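Local coordinates for protein L-ribose isomerase (PDB 5AVP) that probably interconverts L-ribose and its ketose L-ribulose, using a manganese ion held inside a cupin-type beta-barrel, at residues 106-111 with 226-230; 135-139 with 193-197; 179-183 with 255-259. All blocks are in the same frame, centred on the assembly; numbering follows the deposited sequence.

The three contacts lie at separate corners of the cupin-type barrel: centre-to-centre distances are about 21 Å (contacts 1 and 2), 25 Å (1 and 3) and 27 Å (2 and 3), and none touches another. Contacts 1 and 2 both reach the six-stranded sheet, through strands 110-117, 220-226 and 133-139, and both touch the second subunit. Contact 3 lies across the chain's centre from contact 2 and joins a long loop to helix 257-263. Along the chain both segments of contact 2 fall between those of contact 1, whereas the segments of contact 3 alternate with those of each of the others. Distant parts of the sequence are thus interlaced around the manganese-bearing barrel.

Contact 1 (106-111 with 226-230); sequences EYSGLC and STYSH
The imidazole of His-230 overlaps the CB of Glu-106, NE2 lying 3.5 Å from that carbon. This is the outer end of an antiparallel pairing between neighbouring strands of the six-stranded sheet in the cupin-type barrel. Its regular part is the hydrogen-bonded pair Cys-111 and Ser-226: Cys-111 N donates to Ser-226 O at 2.8 Å, and Ser-226 N returns a bond to Cys-111 O at 3.0 Å. Both side chains lie on the same face of the sheet. With SG anti to the backbone N (chi1 158°), Cys-111 brings its sulfur into contact with Ser-226 OG at 3.4 Å; this hydroxyl is hydrogen-bonded to Glu-224. The Ser-226 side chain is about 7 Å from the bound manganese, placing this edge of the contact near the metal site.

Beyond the pair the chains stay together without regular strand geometry. Thr-227 CA makes a CA-H...O contact of 3.3 Å with Gly-109 O, and Tyr-228 N donates to Ser-108 O at 2.9 Å. Gly-109 has a positive phi and carries only hydrogens on the side facing Tyr-228 CB, which lets the backbones come close. Ser-108 points away from 226-230, and its OG makes a weak hydrogen bond to Ser-108 OG of the second subunit, so the loop also takes part in the subunit interface.

At the polar end, the Glu-106 carboxylate leads away from the histidine to a salt bridge with Arg-130; the carboxylate plane stands 89° from the imidazole. Tyr-228 CD2 lies over one face of the His-230 ring, and Trp-246 meets that ring edge-to-face. The histidine's polar partner here is the main chain of Glu-106: NE2-H points at Glu-106 O over 3.3 Å with an N-H...O angle of 156°, the oxygen slightly out of the ring plane.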
loop_
_atom_site.group_PDB
_atom_site.type_symbol
_atom_site.label_atom_id
_atom_site.label_comp_id
_atom_site.label_asym_id
_atom_site.label_seq_id
_atom_site.Cartn_x
_atom_site.Cartn_y
_atom_site.Cartn_z
ATOM N N GLU A 106 2.290 -13.778 32.859
ATOM C CA GLU A 106 3.306 -13.848 31.825
ATOM C C GLU A 106 2.837 -14.604 30.600
ATOM O O GLU A 106 3.438 -14.469 29.525
ATOM C CB GLU A 106 4.599 -14.450 32.372
ATOM C CG GLU A 106 4.589 -15.950 32.449
ATOM C CD GLU A 106 4.726 -16.446 33.859
ATOM O OE1 GLU A 106 3.940 -15.969 34.713
ATOM O OE2 GLU A 106 5.607 -17.306 34.102
ATOM N N TYR A 107 1.771 -15.386 30.756
ATOM C CA TYR A 107 1.221 -16.134 29.633
ATOM C C TYR A 107 0.295 -15.225 28.806
ATOM O O TYR A 107 -0.277 -15.659 27.804
ATOM C CB TYR A 107 0.450 -17.363 30.123
ATOM C CG TYR A 107 1.304 -18.542 30.572
ATOM C CD1 TYR A 107 2.222 -18.422 31.621
ATOM C CD2 TYR A 107 1.137 -19.805 29.994
ATOM C CE1 TYR A 107 2.937 -19.531 32.080
ATOM C CE2 TYR A 107 1.843 -20.911 30.450
ATOM C CZ TYR A 107 2.734 -20.771 31.493
ATOM O OH TYR A 107 3.383 -21.888 31.982
ATOM N N SER A 108 0.172 -13.964 29.234
ATOM C CA SER A 108 -0.658 -12.942 28.582
ATOM C C SER A 108 0.220 -11.875 27.942
ATOM O O SER A 108 1.357 -12.142 27.594
ATOM C CB SER A 108 -1.573 -12.270 29.614
ATOM O OG SER A 108 -2.316 -11.210 29.024
ATOM N N GLY A 109 -0.302 -10.662 27.800
ATOM C CA GLY A 109 0.492 -9.595 27.202
ATOM C C GLY A 109 0.246 -9.397 25.712
ATOM O O GLY A 109 -0.354 -10.259 25.064
ATOM N N LEU A 110 0.705 -8.277 25.155
ATOM C CA LEU A 110 0.489 -8.003 23.731
ATOM C C LEU A 110 1.750 -7.601 22.967
ATOM O O LEU A 110 2.313 -6.520 23.186
ATOM C CB LEU A 110 -0.559 -6.893 23.543
ATOM C CG LEU A 110 -1.971 -7.042 24.119
ATOM C CD1 LEU A 110 -2.574 -5.650 24.250
ATOM C CD2 LEU A 110 -2.851 -7.975 23.254
ATOM N N CYS A 111 2.170 -8.467 22.050
ATOM C CA CYS A 111 3.341 -8.210 21.228
ATOM C C CYS A 111 2.929 -8.044 19.788
ATOM O O CYS A 111 2.094 -8.786 19.294
ATOM C CB CYS A 111 4.338 -9.364 21.314
ATOM S SG CYS A 111 5.504 -9.462 19.910
ATOM N N SER A 226 1.212 -11.605 18.840
ATOM C CA SER A 226 1.336 -12.674 19.821
ATOM C C SER A 226 1.219 -12.180 21.253
ATOM O O SER A 226 1.025 -10.989 21.491
ATOM C CB SER A 226 2.717 -13.292 19.667
ATOM O OG SER A 226 3.707 -12.358 20.089
ATOM N N THR A 227 1.346 -13.101 22.210
ATOM C CA THR A 227 1.322 -12.704 23.613
ATOM C C THR A 227 2.697 -12.103 23.921
ATOM O O THR A 227 3.583 -12.107 23.067
ATOM C CB THR A 227 1.068 -13.894 24.595
ATOM O OG1 THR A 227 2.147 -14.840 24.535
ATOM C CG2 THR A 227 -0.256 -14.577 24.287
ATOM N N TYR A 228 2.883 -11.596 25.133
ATOM C CA TYR A 228 4.155 -10.978 25.514
ATOM C C TYR A 228 5.421 -11.750 25.131
ATOM O O TYR A 228 5.512 -12.967 25.292
ATOM C CB TYR A 228 4.193 -10.710 27.018
ATOM C CG TYR A 228 5.320 -9.795 27.406
ATOM C CD1 TYR A 228 5.150 -8.411 27.398
ATOM C CD2 TYR A 228 6.555 -10.307 27.793
ATOM C CE1 TYR A 228 6.181 -7.564 27.776
ATOM C CE2 TYR A 228 7.589 -9.465 28.172
ATOM C CZ TYR A 228 7.389 -8.098 28.164
ATOM O OH TYR A 228 8.379 -7.266 28.588
ATOM N N SER A 229 6.407 -11.010 24.644
ATOM C CA SER A 229 7.696 -11.566 24.228
ATOM C C SER A 229 8.752 -11.377 25.308
ATOM O O SER A 229 9.241 -10.268 25.498
ATOM C CB SER A 229 8.209 -10.864 22.958
ATOM O OG SER A 229 7.673 -11.420 21.774
ATOM N N HIS A 230 9.117 -12.455 25.995
ATOM C CA HIS A 230 10.135 -12.392 27.041
ATOM C C HIS A 230 11.538 -12.474 26.440
ATOM O O HIS A 230 11.910 -13.490 25.862
ATOM C CB HIS A 230 9.940 -13.556 28.014
ATOM C CG HIS A 230 8.636 -13.520 28.749
ATOM N ND1 HIS A 230 8.335 -12.558 29.689
ATOM C CD2 HIS A 230 7.555 -14.332 28.687
ATOM C CE1 HIS A 230 7.128 -12.780 30.175
ATOM N NE2 HIS A 230 6.632 -13.852 29.584
#

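Contact 2 (135-139 with 193-197); sequences YEVVL and LRVGD
The strand 135-139 and the chain 193-196 run 71° apart end to end, with Val-137 at the crossing, and what joins them is apolar packing rather than strand pairing. The two strands belong to different sheets of the cupin-type barrel, 133-139 to the six-stranded one and 189-194 to the edge of the five-stranded one, so this is a corner where the sheets meet.

Val-137 straddles the opposing backbone. Its CB rests 3.5 Å from Arg-194 C, while the two methyls diverge: CG2, beside its own backbone N, reaches Leu-193 O at 3.2 Å and packs on Leu-193 CB, and CG1, anti to that N (chi1 179°), reaches Val-195 CG2 at 3.7 Å. Were this residue cut back to alanine, both methyls would go, and a gap would probably open against Leu-193 and Val-195.

Val-195 is the second residue of a type II turn from Arg-194 to Asp-197, closed by Asp-197 N to Arg-194 O at 3.2 Å; Gly-196 is the third, with a positive phi (103°). Val-195 CA makes a CA-H...O contact of 3.5 Å with Val-137 O, and Val-195 CG1 lies 3.6 Å from Val-138 O. There the strand carries a classic bulge, Val-138 and Leu-139 both facing Val-221.

Deeper in, Leu-193 CD1 approaches Tyr-135 CD2 at 4.5 Å; the Tyr-135 side chain is about 5 Å from the bound manganese. With methyls set against carbonyl oxygens and other methyls, the corner probably relies mainly on apolar fit, while strands and turn take their polar bonds from sheet neighbours, the turn itself and the second subunit.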
loop_
_atom_site.group_PDB
_atom_site.type_symbol
_atom_site.label_atom_id
_atom_site.label_comp_id
_atom_site.label_asym_id
_atom_site.label_seq_id
_atom_site.Cartn_x
_atom_site.Cartn_y
_atom_site.Cartn_z
ATOM N N TYR A 135 -0.061 -15.384 12.723
ATOM C CA TYR A 135 0.675 -14.916 11.551
ATOM C C TYR A 135 -0.221 -14.265 10.506
ATOM O O TYR A 135 -1.322 -14.725 10.230
ATOM C CB TYR A 135 1.431 -16.080 10.878
ATOM C CG TYR A 135 2.294 -16.905 11.811
ATOM C CD1 TYR A 135 3.452 -16.371 12.387
ATOM C CD2 TYR A 135 1.947 -18.218 12.128
ATOM C CE1 TYR A 135 4.233 -17.123 13.248
ATOM C CE2 TYR A 135 2.719 -18.970 12.986
ATOM C CZ TYR A 135 3.862 -18.421 13.545
ATOM O OH TYR A 135 4.624 -19.186 14.409
ATOM N N GLU A 136 0.277 -13.200 9.908
ATOM C CA GLU A 136 -0.459 -12.513 8.874
ATOM C C GLU A 136 0.540 -12.156 7.805
ATOM O O GLU A 136 1.379 -11.284 7.997
ATOM C CB GLU A 136 -1.090 -11.251 9.430
ATOM C CG GLU A 136 -1.696 -10.329 8.388
ATOM C CD GLU A 136 -2.119 -9.021 9.002
ATOM O OE1 GLU A 136 -2.773 -9.059 10.070
ATOM O OE2 GLU A 136 -1.807 -7.962 8.428
ATOM N N VAL A 137 0.454 -12.844 6.679
ATOM C CA VAL A 137 1.358 -12.593 5.578
ATOM C C VAL A 137 1.086 -11.215 4.983
ATOM O O VAL A 137 -0.035 -10.924 4.573
ATOM C CB VAL A 137 1.182 -13.673 4.489
ATOM C CG1 VAL A 137 2.117 -13.394 3.328
ATOM C CG2 VAL A 137 1.456 -15.059 5.082
ATOM N N VAL A 138 2.108 -10.367 4.960
ATOM C CA VAL A 138 1.970 -9.034 4.396
ATOM C C VAL A 138 2.490 -9.048 2.965
ATOM O O VAL A 138 1.883 -8.449 2.075
ATOM C CB VAL A 138 2.794 -7.969 5.188
ATOM C CG1 VAL A 138 2.914 -6.687 4.343
ATOM C CG2 VAL A 138 2.148 -7.684 6.577
ATOM N N LEU A 139 3.605 -9.751 2.760
ATOM C CA LEU A 139 4.262 -9.837 1.459
ATOM C C LEU A 139 4.957 -11.174 1.244
ATOM O O LEU A 139 5.683 -11.645 2.113
ATOM C CB LEU A 139 5.294 -8.722 1.350
ATOM C CG LEU A 139 6.090 -8.570 0.064
ATOM C CD1 LEU A 139 5.157 -8.430 -1.129
ATOM C CD2 LEU A 139 6.984 -7.359 0.198
ATOM N N LEU A 193 1.041 -20.232 4.078
ATOM C CA LEU A 193 0.194 -19.073 4.325
ATOM C C LEU A 193 0.521 -17.932 3.343
ATOM O O LEU A 193 1.690 -17.591 3.129
ATOM C CB LEU A 193 0.382 -18.603 5.762
ATOM C CG LEU A 193 0.156 -19.715 6.775
ATOM C CD1 LEU A 193 1.069 -19.528 7.961
ATOM C CD2 LEU A 193 -1.302 -19.726 7.177
ATOM N N ARG A 194 -0.521 -17.356 2.742
ATOM C CA ARG A 194 -0.365 -16.251 1.782
ATOM C C ARG A 194 -1.091 -14.999 2.243
ATOM O O ARG A 194 -1.852 -15.021 3.215
ATOM C CB ARG A 194 -0.901 -16.635 0.386
ATOM C CG ARG A 194 -0.297 -17.882 -0.174
ATOM C CD ARG A 194 -0.944 -18.302 -1.462
ATOM N NE ARG A 194 -0.626 -19.704 -1.728
ATOM C CZ ARG A 194 -0.893 -20.345 -2.861
ATOM N NH1 ARG A 194 -1.491 -19.708 -3.858
ATOM N NH2 ARG A 194 -0.563 -21.630 -2.988
ATOM N N VAL A 195 -0.848 -13.910 1.525
ATOM C CA VAL A 195 -1.485 -12.636 1.824
ATOM C C VAL A 195 -2.981 -12.796 1.603
ATOM O O VAL A 195 -3.403 -13.276 0.551
ATOM C CB VAL A 195 -1.024 -11.530 0.864
ATOM C CG1 VAL A 195 -1.221 -10.169 1.518
ATOM C CG2 VAL A 195 0.407 -11.750 0.448
ATOM N N GLY A 196 -3.787 -12.395 2.575
ATOM C CA GLY A 196 -5.220 -12.527 2.406
ATOM C C GLY A 196 -5.822 -13.693 3.166
ATOM O O GLY A 196 -6.995 -13.644 3.531
ATOM N N ASP A 197 -5.026 -14.735 3.400
ATOM C CA ASP A 197 -5.470 -15.929 4.127
ATOM C C ASP A 197 -5.965 -15.574 5.519
ATOM O O ASP A 197 -5.823 -14.432 5.976
ATOM C CB ASP A 197 -4.317 -16.926 4.291
ATOM C CG ASP A 197 -3.960 -17.639 3.006
ATOM O OD1 ASP A 197 -3.840 -16.985 1.950
ATOM O OD2 ASP A 197 -3.784 -18.867 3.050
#

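Contact 3 (179-183 with 255-259); sequences GREES and VAAAA
The start of the C-terminal helix 257-263 packs on the loop between strands 141-150 and 189-194, with Arg-180 and Ser-183 as the loop's side chains in the contact. Arg-180 bends at chi2 (-64°), which carries its chain past Ala-256, CD lying 3.7 Å from Ala-256 CB. The guanidinium then spreads beside the helix: Ala-258 CB sits 3.3 Å above its plane, offset toward the rim and nearest to NH2. The charge is met elsewhere, NH1 forming a salt bridge with Glu-81 and a hydrogen bond to Phe-62 O. The alanine methyl therefore supplies a nonpolar cover for one face, while the charged group is fixed by those outside partners.

Ser-183 points its CB at 255-259, while OG, between the backbone N and the carbonyl carbon (chi1 56°), turns back to Arg-180 O. It donates to that oxygen at 2.6 Å, in the carbonyl plane and on a lone pair, tying the loop to itself. This leaves Ser-183 CB to pack 3.5 Å from Val-255 CG1 and 3.8 Å from Ala-256 CB. Ser-183 and Val-255 both touch Pro-125, and Val-255 is bonded to Pro-125 through the backbone, so the loop and the chain leading into helix 257-263 both rest on strand 122-127 of the five-stranded sheet.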
loop_
_atom_site.group_PDB
_atom_site.type_symbol
_atom_site.label_atom_id
_atom_site.label_comp_id
_atom_site.label_asym_id
_atom_site.label_seq_id
_atom_site.Cartn_x
_atom_site.Cartn_y
_atom_site.Cartn_z
ATOM N N GLY A 179 23.841 -28.794 8.757
ATOM C CA GLY A 179 24.217 -28.940 10.146
ATOM C C GLY A 179 23.058 -28.708 11.093
ATOM O O GLY A 179 23.192 -28.924 12.296
ATOM N N ARG A 180 21.923 -28.256 10.569
ATOM C CA ARG A 180 20.752 -28.008 11.404
ATOM C C ARG A 180 19.636 -28.900 10.890
ATOM O O ARG A 180 18.494 -28.811 11.346
ATOM C CB ARG A 180 20.297 -26.545 11.314
ATOM C CG ARG A 180 21.338 -25.496 11.672
ATOM C CD ARG A 180 21.764 -25.583 13.121
ATOM N NE ARG A 180 22.888 -24.692 13.390
ATOM C CZ ARG A 180 22.781 -23.380 13.577
ATOM N NH1 ARG A 180 21.588 -22.803 13.543
ATOM N NH2 ARG A 180 23.874 -22.634 13.757
ATOM N N GLU A 181 19.984 -29.750 9.927
ATOM C CA GLU A 181 19.051 -30.683 9.300
ATOM C C GLU A 181 18.128 -31.379 10.314
ATOM O O GLU A 181 16.921 -31.497 10.106
ATOM C CB GLU A 181 19.860 -31.730 8.509
ATOM C CG GLU A 181 21.360 -31.375 8.308
ATOM C CD GLU A 181 21.694 -30.713 6.948
ATOM O OE1 GLU A 181 22.903 -30.547 6.640
ATOM O OE2 GLU A 181 20.766 -30.358 6.185
ATOM N N GLU A 182 18.711 -31.829 11.418
ATOM C CA GLU A 182 17.959 -32.533 12.442
ATOM C C GLU A 182 16.901 -31.722 13.181
ATOM O O GLU A 182 15.781 -32.203 13.356
ATOM C CB GLU A 182 18.906 -33.132 13.473
ATOM C CG GLU A 182 18.221 -34.096 14.411
ATOM C CD GLU A 182 17.590 -35.248 13.655
ATOM O OE1 GLU A 182 18.288 -35.843 12.803
ATOM O OE2 GLU A 182 16.405 -35.564 13.906
ATOM N N SER A 183 17.252 -30.507 13.609
ATOM C CA SER A 183 16.345 -29.637 14.361
ATOM C C SER A 183 14.942 -29.468 13.773
ATOM O O SER A 183 14.022 -28.985 14.451
ATOM C CB SER A 183 16.994 -28.257 14.555
ATOM O OG SER A 183 17.377 -27.636 13.322
ATOM N N VAL A 255 15.441 -25.754 19.164
ATOM C CA VAL A 255 15.914 -27.125 19.074
ATOM C C VAL A 255 17.451 -27.120 18.984
ATOM O O VAL A 255 18.134 -27.433 19.961
ATOM C CB VAL A 255 15.288 -27.837 17.856
ATOM C CG1 VAL A 255 15.852 -29.245 17.706
ATOM C CG2 VAL A 255 13.789 -27.872 18.023
ATOM N N ALA A 256 17.998 -26.741 17.829
ATOM C CA ALA A 256 19.453 -26.703 17.656
ATOM C C ALA A 256 20.076 -25.753 18.681
ATOM O O ALA A 256 19.832 -24.539 18.666
ATOM C CB ALA A 256 19.822 -26.267 16.227
ATOM N N ALA A 257 20.877 -26.322 19.577
ATOM C CA ALA A 257 21.521 -25.535 20.619
ATOM C C ALA A 257 22.313 -24.346 20.068
ATOM O O ALA A 257 22.339 -23.291 20.692
ATOM C CB ALA A 257 22.411 -26.427 21.486
ATOM N N ALA A 258 22.945 -24.513 18.904
ATOM C CA ALA A 258 23.729 -23.441 18.278
ATOM C C ALA A 258 22.900 -22.162 18.079
ATOM O O ALA A 258 23.395 -21.045 18.254
ATOM C CB ALA A 258 24.279 -23.910 16.943
ATOM N N ALA A 259 21.636 -22.334 17.713
ATOM C CA ALA A 259 20.742 -21.215 17.504
ATOM C C ALA A 259 20.560 -20.392 18.784
ATOM O O ALA A 259 20.453 -19.172 18.734
ATOM C CB ALA A 259 19.400 -21.744 17.008
#